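Local coordinates for putative cytoplasmic protein (Salmonella enterica subsp. enterica serovar Typhimurium, PDB 4J32) that probably hydrolyses peptidoglycan as Tae4, a papain-like amidase effector of the type VI secretion system that is countered by the immunity protein Tai4, at residues Y63-T68 and I97-H102; T141-S146 and G168-L173. One frame throughout, in Å; residues are numbered along the deposited sequence.

Contact 1 of 2, residues Y63-T68 and I97-H102; sequences YVLNAT and IDYLTH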
ATOM      1  N   TYR A  63      23.089 -14.447 -18.714  1.00 18.89           N
ATOM      2  CA  TYR A  63      23.763 -13.850 -19.863  1.00 19.78           C
ATOM      3  C   TYR A  63      25.193 -14.411 -20.010  1.00 19.99           C
ATOM      4  O   TYR A  63      25.591 -14.811 -21.105  1.00 20.91           O
ATOM      5  CB  TYR A  63      23.769 -12.322 -19.728  1.00 19.77           C
ATOM      6  CG  TYR A  63      24.394 -11.590 -20.904  1.00 20.57           C
ATOM      7  CD1 TYR A  63      23.604 -11.156 -21.971  1.00 24.04           C
ATOM      8  CD2 TYR A  63      25.766 -11.299 -20.924  1.00 20.72           C
ATOM      9  CE1 TYR A  63      24.169 -10.461 -23.041  1.00 25.60           C
ATOM     10  CE2 TYR A  63      26.350 -10.606 -21.999  1.00 23.66           C
ATOM     11  CZ  TYR A  63      25.547 -10.198 -23.048  1.00 25.06           C
ATOM     12  OH  TYR A  63      26.077  -9.497 -24.117  1.00 26.47           O
ATOM     13  N   VAL A  64      25.946 -14.453 -18.912  1.00 19.22           N
ATOM     14  CA  VAL A  64      27.303 -15.032 -18.912  1.00 18.52           C
ATOM     15  C   VAL A  64      27.308 -16.452 -19.487  1.00 19.71           C
ATOM     16  O   VAL A  64      28.102 -16.784 -20.378  1.00 19.52           O
ATOM     17  CB  VAL A  64      27.903 -15.027 -17.470  1.00 18.57           C
ATOM     18  CG1 VAL A  64      29.178 -15.929 -17.371  1.00 20.30           C
ATOM     19  CG2 VAL A  64      28.178 -13.585 -17.003  1.00 17.11           C
ATOM     20  N   LEU A  65      26.429 -17.299 -18.972  1.00 19.55           N
ATOM     21  CA  LEU A  65      26.384 -18.694 -19.437  1.00 20.64           C
ATOM     22  C   LEU A  65      26.002 -18.769 -20.925  1.00 21.95           C
ATOM     23  O   LEU A  65      26.636 -19.486 -21.723  1.00 23.42           O
ATOM     24  CB  LEU A  65      25.401 -19.500 -18.582  1.00 19.97           C
ATOM     25  CG  LEU A  65      25.811 -19.595 -17.094  1.00 19.35           C
ATOM     26  CD1 LEU A  65      24.623 -20.060 -16.268  1.00 20.67           C
ATOM     27  CD2 LEU A  65      27.003 -20.539 -16.924  1.00 21.29           C
ATOM     28  N   ASN A  66      24.982 -18.014 -21.302  1.00 22.26           N
ATOM     29  CA  ASN A  66      24.541 -17.997 -22.701  1.00 23.29           C
ATOM     30  C   ASN A  66      25.619 -17.483 -23.620  1.00 24.82           C
ATOM     31  O   ASN A  66      25.789 -18.006 -24.718  1.00 26.87           O
ATOM     32  CB  ASN A  66      23.249 -17.193 -22.874  1.00 23.51           C
ATOM     33  CG  ASN A  66      22.056 -17.902 -22.274  1.00 22.98           C
ATOM     34  OD1 ASN A  66      21.991 -19.125 -22.286  1.00 23.86           O
ATOM     35  ND2 ASN A  66      21.118 -17.140 -21.727  1.00 22.18           N
ATOM     36  N   ALA A  67      26.392 -16.507 -23.151  1.00 24.40           N
ATOM     37  CA  ALA A  67      27.393 -15.841 -24.002  1.00 26.29           C
ATOM     38  C   ALA A  67      28.711 -16.573 -24.188  1.00 27.47           C
ATOM     39  O   ALA A  67      29.438 -16.315 -25.166  1.00 29.46           O
ATOM     40  CB  ALA A  67      27.638 -14.417 -23.513  1.00 25.66           C
ATOM     41  N   THR A  68      29.017 -17.496 -23.277  1.00 25.79           N
ATOM     42  CA  THR A  68      30.312 -18.148 -23.240  1.00 26.44           C
ATOM     43  C   THR A  68      30.240 -19.571 -23.793  1.00 27.00           C
ATOM     44  O   THR A  68      31.195 -20.300 -23.693  1.00 28.38           O
ATOM     45  CB  THR A  68      30.883 -18.172 -21.817  1.00 25.20           C
ATOM     46  OG1 THR A  68      29.936 -18.791 -20.923  1.00 22.64           O
ATOM     47  CG2 THR A  68      31.205 -16.754 -21.347  1.00 25.70           C
ATOM     48  N   ILE A  97      21.307 -20.392  -8.301  1.00 18.62           N
ATOM     49  CA  ILE A  97      22.175 -21.147  -7.387  1.00 19.49           C
ATOM     50  C   ILE A  97      22.020 -22.656  -7.612  1.00 20.41           C
ATOM     51  O   ILE A  97      23.030 -23.379  -7.765  1.00 21.23           O
ATOM     52  CB  ILE A  97      21.911 -20.760  -5.910  1.00 19.96           C
ATOM     53  CG1 ILE A  97      22.360 -19.313  -5.690  1.00 19.94           C
ATOM     54  CG2 ILE A  97      22.715 -21.695  -4.967  1.00 19.55           C
ATOM     55  CD1 ILE A  97      21.981 -18.720  -4.310  1.00 22.17           C
ATOM     56  N   ASP A  98      20.780 -23.129  -7.660  1.00 20.00           N
ATOM     57  CA  ASP A  98      20.519 -24.559  -7.828  0.50 21.98           C
ATOM     58  C   ASP A  98      20.983 -25.045  -9.196  1.00 21.82           C
ATOM     59  O   ASP A  98      21.521 -26.156  -9.321  1.00 21.82           O
ATOM     60  CB  ASP A  98      19.041 -24.870  -7.629  0.50 23.23           C
ATOM     61  CG  ASP A  98      18.623 -24.824  -6.173  0.50 24.53           C
ATOM     62  OD1 ASP A  98      19.456 -25.105  -5.273  0.50 28.52           O
ATOM     63  OD2 ASP A  98      17.442 -24.513  -5.929  0.50 26.95           O
ATOM     64  N   TYR A  99      20.787 -24.201 -10.218  1.00 20.61           N
ATOM     65  CA  TYR A  99      21.230 -24.512 -11.585  1.00 21.10           C
ATOM     66  C   TYR A  99      22.731 -24.780 -11.623  1.00 21.89           C
ATOM     67  O   TYR A  99      23.193 -25.794 -12.184  1.00 21.73           O
ATOM     68  CB  TYR A  99      20.869 -23.371 -12.565  1.00 20.29           C
ATOM     69  CG  TYR A  99      21.356 -23.639 -13.987  1.00 20.78           C
ATOM     70  CD1 TYR A  99      20.552 -24.327 -14.910  1.00 22.65           C
ATOM     71  CD2 TYR A  99      22.639 -23.231 -14.401  1.00 21.06           C
ATOM     72  CE1 TYR A  99      21.015 -24.583 -16.241  1.00 22.72           C
ATOM     73  CE2 TYR A  99      23.108 -23.496 -15.707  1.00 21.23           C
ATOM     74  CZ  TYR A  99      22.288 -24.155 -16.614  1.00 22.23           C
ATOM     75  OH  TYR A  99      22.769 -24.407 -17.872  1.00 24.95           O
ATOM     76  N   LEU A 100      23.497 -23.878 -11.017  1.00 21.58           N
ATOM     77  CA  LEU A 100      24.957 -24.040 -10.981  1.00 21.66           C
ATOM     78  C   LEU A 100      25.388 -25.296 -10.203  1.00 23.22           C
ATOM     79  O   LEU A 100      26.270 -26.010 -10.650  1.00 23.41           O
ATOM     80  CB  LEU A 100      25.631 -22.774 -10.432  1.00 21.30           C
ATOM     81  CG  LEU A 100      25.408 -21.527 -11.310  1.00 21.33           C
ATOM     82  CD1 LEU A 100      25.632 -20.291 -10.476  1.00 23.17           C
ATOM     83  CD2 LEU A 100      26.279 -21.530 -12.547  1.00 22.42           C
ATOM     84  N   THR A 101      24.718 -25.578  -9.089  1.00 23.90           N
ATOM     85  CA  THR A 101      25.001 -26.768  -8.272  1.00 26.45           C
ATOM     86  C   THR A 101      24.859 -28.021  -9.134  1.00 27.26           C
ATOM     87  O   THR A 101      25.636 -28.970  -8.990  1.00 28.89           O
ATOM     88  CB  THR A 101      24.052 -26.838  -7.048  1.00 26.76           C
ATOM     89  OG1 THR A 101      24.223 -25.656  -6.244  1.00 28.29           O
ATOM     90  CG2 THR A 101      24.339 -28.063  -6.205  1.00 29.93           C
ATOM     91  N   HIS A 102      23.898 -28.006 -10.059  1.00 26.98           N
ATOM     92  CA  HIS A 102      23.594 -29.202 -10.838  1.00 30.09           C
ATOM     93  C   HIS A 102      24.310 -29.292 -12.180  1.00 30.63           C
ATOM     94  O   HIS A 102      24.265 -30.335 -12.825  1.00 32.44           O
ATOM     95  CB  HIS A 102      22.084 -29.379 -10.994  1.00 30.46           C
ATOM     96  CG  HIS A 102      21.417 -29.834  -9.738  1.00 33.77           C
ATOM     97  ND1 HIS A 102      20.912 -28.958  -8.803  1.00 34.78           N
ATOM     98  CD2 HIS A 102      21.221 -31.074  -9.235  1.00 37.49           C
ATOM     99  CE1 HIS A 102      20.406 -29.639  -7.790  1.00 34.95           C
ATOM    100  NE2 HIS A 102      20.587 -30.925  -8.024  1.00 38.90           N
TER
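L65 puts a single methyl, CD1, against two neighbours on helix 93-103, and this apolar touch is all that joins the two helical segments directly. The closer partner is Y99, whose CE2 lies 3.8 Å from L65 CD1; the methyl meets the ring obliquely, and the leucine and the tyrosine run antiparallel as they pass. L100 adds its CD2 at 4.3 Å from the same L65 CD1. With CG anti to the backbone N (chi1 178°), the Y99 ring leans toward helix 57-67. The helix backbones stay well apart, L65 CA and L100 CA being 10.1 Å from each other.

T68, T101 and H102 turn back on carbonyls one turn earlier, whereas N66 reaches out to F88 O and to the backbone N of I72. T68 OG1 donates to V64 O at 2.8 Å, and T101 OG1 to I97 O. H102 ND1 reaches D98 O with an N-H...O angle of 161°, from the opposite face of that carbonyl to H102 N.

Y99 also touches I90, while L100 rests on I125. The example illustrates two helices joined through leucine methyls and a tyrosine ring, with helix 93-103 resting on strand 124-131, in a papain-like fold of the NlpC/P60 kind.

Contact 2 of 2, residues T141-S146 and G168-L173; sequences TLWNGS and GTLWIL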
ATOM      1  N   THR A 141      27.607 -14.185  -8.405  1.00 18.56           N
ATOM      2  CA  THR A 141      28.331 -13.237  -9.268  1.00 18.87           C
ATOM      3  C   THR A 141      29.689 -13.829  -9.699  1.00 18.84           C
ATOM      4  O   THR A 141      29.965 -14.995  -9.423  1.00 18.66           O
ATOM      5  CB  THR A 141      28.484 -11.833  -8.595  1.00 20.39           C
ATOM      6  OG1 THR A 141      28.917 -10.860  -9.564  1.00 21.17           O
ATOM      7  CG2 THR A 141      29.423 -11.876  -7.428  1.00 20.62           C
ATOM      8  N   LEU A 142      30.504 -13.034 -10.391  1.00 18.78           N
ATOM      9  CA  LEU A 142      31.863 -13.456 -10.711  1.00 18.45           C
ATOM     10  C   LEU A 142      32.836 -12.797  -9.755  1.00 19.02           C
ATOM     11  O   LEU A 142      32.552 -11.739  -9.181  1.00 19.23           O
ATOM     12  CB  LEU A 142      32.237 -13.093 -12.160  1.00 18.81           C
ATOM     13  CG  LEU A 142      31.311 -13.668 -13.239  1.00 17.57           C
ATOM     14  CD1 LEU A 142      31.853 -13.234 -14.571  1.00 17.17           C
ATOM     15  CD2 LEU A 142      31.261 -15.184 -13.168  1.00 18.19           C
ATOM     16  N   TRP A 143      33.977 -13.450  -9.587  1.00 18.67           N
ATOM     17  CA  TRP A 143      35.005 -13.044  -8.646  1.00 20.41           C
ATOM     18  C   TRP A 143      36.341 -13.227  -9.345  1.00 21.00           C
ATOM     19  O   TRP A 143      36.622 -14.311  -9.889  1.00 20.70           O
ATOM     20  CB  TRP A 143      34.887 -13.924  -7.377  1.00 19.80           C
ATOM     21  CG  TRP A 143      36.038 -13.842  -6.425  1.00 21.57           C
ATOM     22  CD1 TRP A 143      37.071 -14.740  -6.305  1.00 21.89           C
ATOM     23  CD2 TRP A 143      36.286 -12.817  -5.456  1.00 21.83           C
ATOM     24  NE1 TRP A 143      37.938 -14.334  -5.305  1.00 23.11           N
ATOM     25  CE2 TRP A 143      37.476 -13.161  -4.771  1.00 24.50           C
ATOM     26  CE3 TRP A 143      35.602 -11.651  -5.080  1.00 23.91           C
ATOM     27  CZ2 TRP A 143      38.008 -12.369  -3.746  1.00 25.15           C
ATOM     28  CZ3 TRP A 143      36.132 -10.866  -4.062  1.00 25.33           C
ATOM     29  CH2 TRP A 143      37.319 -11.236  -3.405  1.00 26.90           C
ATOM     30  N   ASN A 144      37.173 -12.185  -9.350  1.00 21.51           N
ATOM     31  CA  ASN A 144      38.444 -12.283 -10.080  1.00 23.30           C
ATOM     32  C   ASN A 144      39.673 -12.506  -9.194  1.00 24.48           C
ATOM     33  O   ASN A 144      40.814 -12.292  -9.642  1.00 25.29           O
ATOM     34  CB  ASN A 144      38.642 -11.053 -10.984  1.00 23.33           C
ATOM     35  CG  ASN A 144      38.994  -9.806 -10.190  1.00 26.47           C
ATOM     36  OD1 ASN A 144      38.981  -9.820  -8.953  1.00 24.48           O
ATOM     37  ND2 ASN A 144      39.310  -8.722 -10.895  1.00 25.78           N
ATOM     38  N   GLY A 145      39.451 -12.930  -7.949  1.00 24.93           N
ATOM     39  CA  GLY A 145      40.531 -13.082  -6.969  1.00 27.30           C
ATOM     40  C   GLY A 145      40.693 -11.898  -6.023  1.00 28.82           C
ATOM     41  O   GLY A 145      41.364 -12.004  -4.997  1.00 30.68           O
ATOM     42  N   SER A 146      40.073 -10.776  -6.378  1.00 29.06           N
ATOM     43  CA  SER A 146      40.178  -9.522  -5.631  1.00 30.78           C
ATOM     44  C   SER A 146      38.825  -8.849  -5.392  1.00 29.36           C
ATOM     45  O   SER A 146      38.600  -8.286  -4.324  1.00 30.14           O
ATOM     46  CB  SER A 146      41.051  -8.523  -6.400  1.00 32.01           C
ATOM     47  OG  SER A 146      42.332  -9.058  -6.640  1.00 36.13           O
ATOM     48  N   GLY A 168      29.975 -19.506   1.583  1.00 23.66           N
ATOM     49  CA  GLY A 168      30.451 -19.031   0.285  1.00 21.52           C
ATOM     50  C   GLY A 168      31.038 -20.187  -0.495  1.00 21.49           C
ATOM     51  O   GLY A 168      31.779 -20.990   0.064  1.00 21.34           O
ATOM     52  N   THR A 169      30.715 -20.252  -1.786  1.00 20.83           N
ATOM     53  CA  THR A 169      31.094 -21.368  -2.648  1.00 21.60           C
ATOM     54  C   THR A 169      31.681 -20.791  -3.933  1.00 20.37           C
ATOM     55  O   THR A 169      31.092 -19.889  -4.537  1.00 20.84           O
ATOM     56  CB  THR A 169      29.837 -22.215  -2.992  1.00 22.72           C
ATOM     57  OG1 THR A 169      29.247 -22.693  -1.783  1.00 23.23           O
ATOM     58  CG2 THR A 169      30.164 -23.418  -3.909  1.00 25.31           C
ATOM     59  N   LEU A 170      32.836 -21.314  -4.340  1.00 20.54           N
ATOM     60  CA  LEU A 170      33.472 -20.885  -5.572  1.00 20.75           C
ATOM     61  C   LEU A 170      33.656 -22.066  -6.537  1.00 20.22           C
ATOM     62  O   LEU A 170      34.146 -23.141  -6.150  1.00 20.47           O
ATOM     63  CB  LEU A 170      34.823 -20.212  -5.263  1.00 21.12           C
ATOM     64  CG  LEU A 170      35.596 -19.632  -6.475  1.00 21.05           C
ATOM     65  CD1 LEU A 170      35.016 -18.304  -6.955  1.00 23.95           C
ATOM     66  CD2 LEU A 170      37.082 -19.480  -6.137  1.00 23.58           C
ATOM     67  N   TRP A 171      33.222 -21.864  -7.788  1.00 19.97           N
ATOM     68  CA  TRP A 171      33.612 -22.758  -8.891  1.00 21.26           C
ATOM     69  C   TRP A 171      34.654 -22.014  -9.710  1.00 20.76           C
ATOM     70  O   TRP A 171      34.357 -20.970 -10.278  1.00 20.48           O
ATOM     71  CB  TRP A 171      32.414 -23.064  -9.803  1.00 21.15           C
ATOM     72  CG  TRP A 171      31.433 -24.059  -9.223  1.00 22.52           C
ATOM     73  CD1 TRP A 171      31.531 -25.411  -9.260  1.00 25.08           C
ATOM     74  CD2 TRP A 171      30.215 -23.761  -8.535  1.00 23.27           C
ATOM     75  NE1 TRP A 171      30.450 -25.987  -8.618  1.00 25.22           N
ATOM     76  CE2 TRP A 171      29.616 -24.994  -8.187  1.00 24.41           C
ATOM     77  CE3 TRP A 171      29.572 -22.578  -8.189  1.00 24.36           C
ATOM     78  CZ2 TRP A 171      28.400 -25.074  -7.490  1.00 25.02           C
ATOM     79  CZ3 TRP A 171      28.351 -22.655  -7.495  1.00 24.45           C
ATOM     80  CH2 TRP A 171      27.783 -23.900  -7.160  1.00 24.35           C
ATOM     81  N   ILE A 172      35.869 -22.547  -9.752  1.00 21.49           N
ATOM     82  CA  ILE A 172      36.952 -21.893 -10.500  1.00 21.92           C
ATOM     83  C   ILE A 172      36.665 -21.922 -12.000  1.00 21.46           C
ATOM     84  O   ILE A 172      36.255 -22.968 -12.555  1.00 22.18           O
ATOM     85  CB  ILE A 172      38.324 -22.563 -10.178  1.00 23.22           C
ATOM     86  CG1 ILE A 172      38.723 -22.264  -8.718  1.00 23.81           C
ATOM     87  CG2 ILE A 172      39.401 -22.140 -11.166  1.00 23.66           C
ATOM     88  CD1 ILE A 172      39.990 -22.990  -8.263  1.00 26.04           C
ATOM     89  N   LEU A 173      36.873 -20.783 -12.653  1.00 20.62           N
ATOM     90  CA  LEU A 173      36.831 -20.712 -14.116  1.00 21.04           C
ATOM     91  C   LEU A 173      38.246 -20.608 -14.675  1.00 22.44           C
ATOM     92  O   LEU A 173      39.047 -19.826 -14.165  1.00 22.68           O
ATOM     93  CB  LEU A 173      35.947 -19.533 -14.593  1.00 19.60           C
ATOM     94  CG  LEU A 173      34.444 -19.548 -14.220  1.00 20.08           C
ATOM     95  CD1 LEU A 173      33.743 -18.321 -14.855  1.00 17.90           C
ATOM     96  CD2 LEU A 173      33.756 -20.834 -14.682  1.00 19.98           C
TER
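The indole of W143 meets L170 across the contact at its pyrrole end, where L170 CD1 comes within 4.2 Å of W143 CD1, obliquely to the ring. One face of the same indole is covered by its own chain as it turns: G145 N sits 3.3 Å above the ring plane and S146 N also lies over this face, both displaced toward the rim. At the nitrogen corner, W143 NE1 is hydrogen-bonded to F119 O, which ties down the polar end of the ring. The other tryptophan, W171, carries the CG2 methyl of T169 over one face.

W143 and L170 belong to the four-stranded antiparallel sheet of the papain-like fold, and they exemplify contact between strands that are not direct neighbours. Strand 124-131 runs between 138-143 and 164-172 and bonds to both, W143 pairing with G124 and T169 with V127. W143 CA and L170 CA are therefore 8.6 Å apart, and only side chains bridge the intervening strand.

With CG anti to the backbone N in both W143 and L170 (chi1 168° and -177°), the two chains extend over the intervening strand from either flank until their CD1 atoms meet, the leucine chain lying roughly perpendicular to that of the tryptophan. On the opposite side of the sheet a second apolar bridge forms, with L142 CD2 at 4.3 Å from L173 CD1. Both leucines rest on I125 of the middle strand, and L173 also touches A22 of helix 19-28.

Beyond the strand end, G145 and S146 help line a pocket holding 2-ethoxyethanol. G145 has a positive phi of 97°, in a conformation that favours glycine. An Asx turn shapes this bend: N144 OD1 accepts from S146 N at 3.0 Å, and also from the backbone N of I147.

How the contacts relate
Both contacts are buried and apolar, yet they sit in different layers. Contact 1 joins two helices, whereas contact 2 links strands of one sheet across the strand between them; their centres are 13 Å apart. Strand 124-131 serves both, since I125 is touched by L100 of the first and by L142 and L173 of the second. Helix 19-28 is shared too, with A22 meeting V64 and L173. The two contacts touch directly where W171 CZ2 packs 3.9 Å from T101 CA. Polar groups differ with place: T68, T101 and H102 in contact 1 bond to carbonyls of their own segments, while in contact 2 both indole nitrogens reach loop carbonyls.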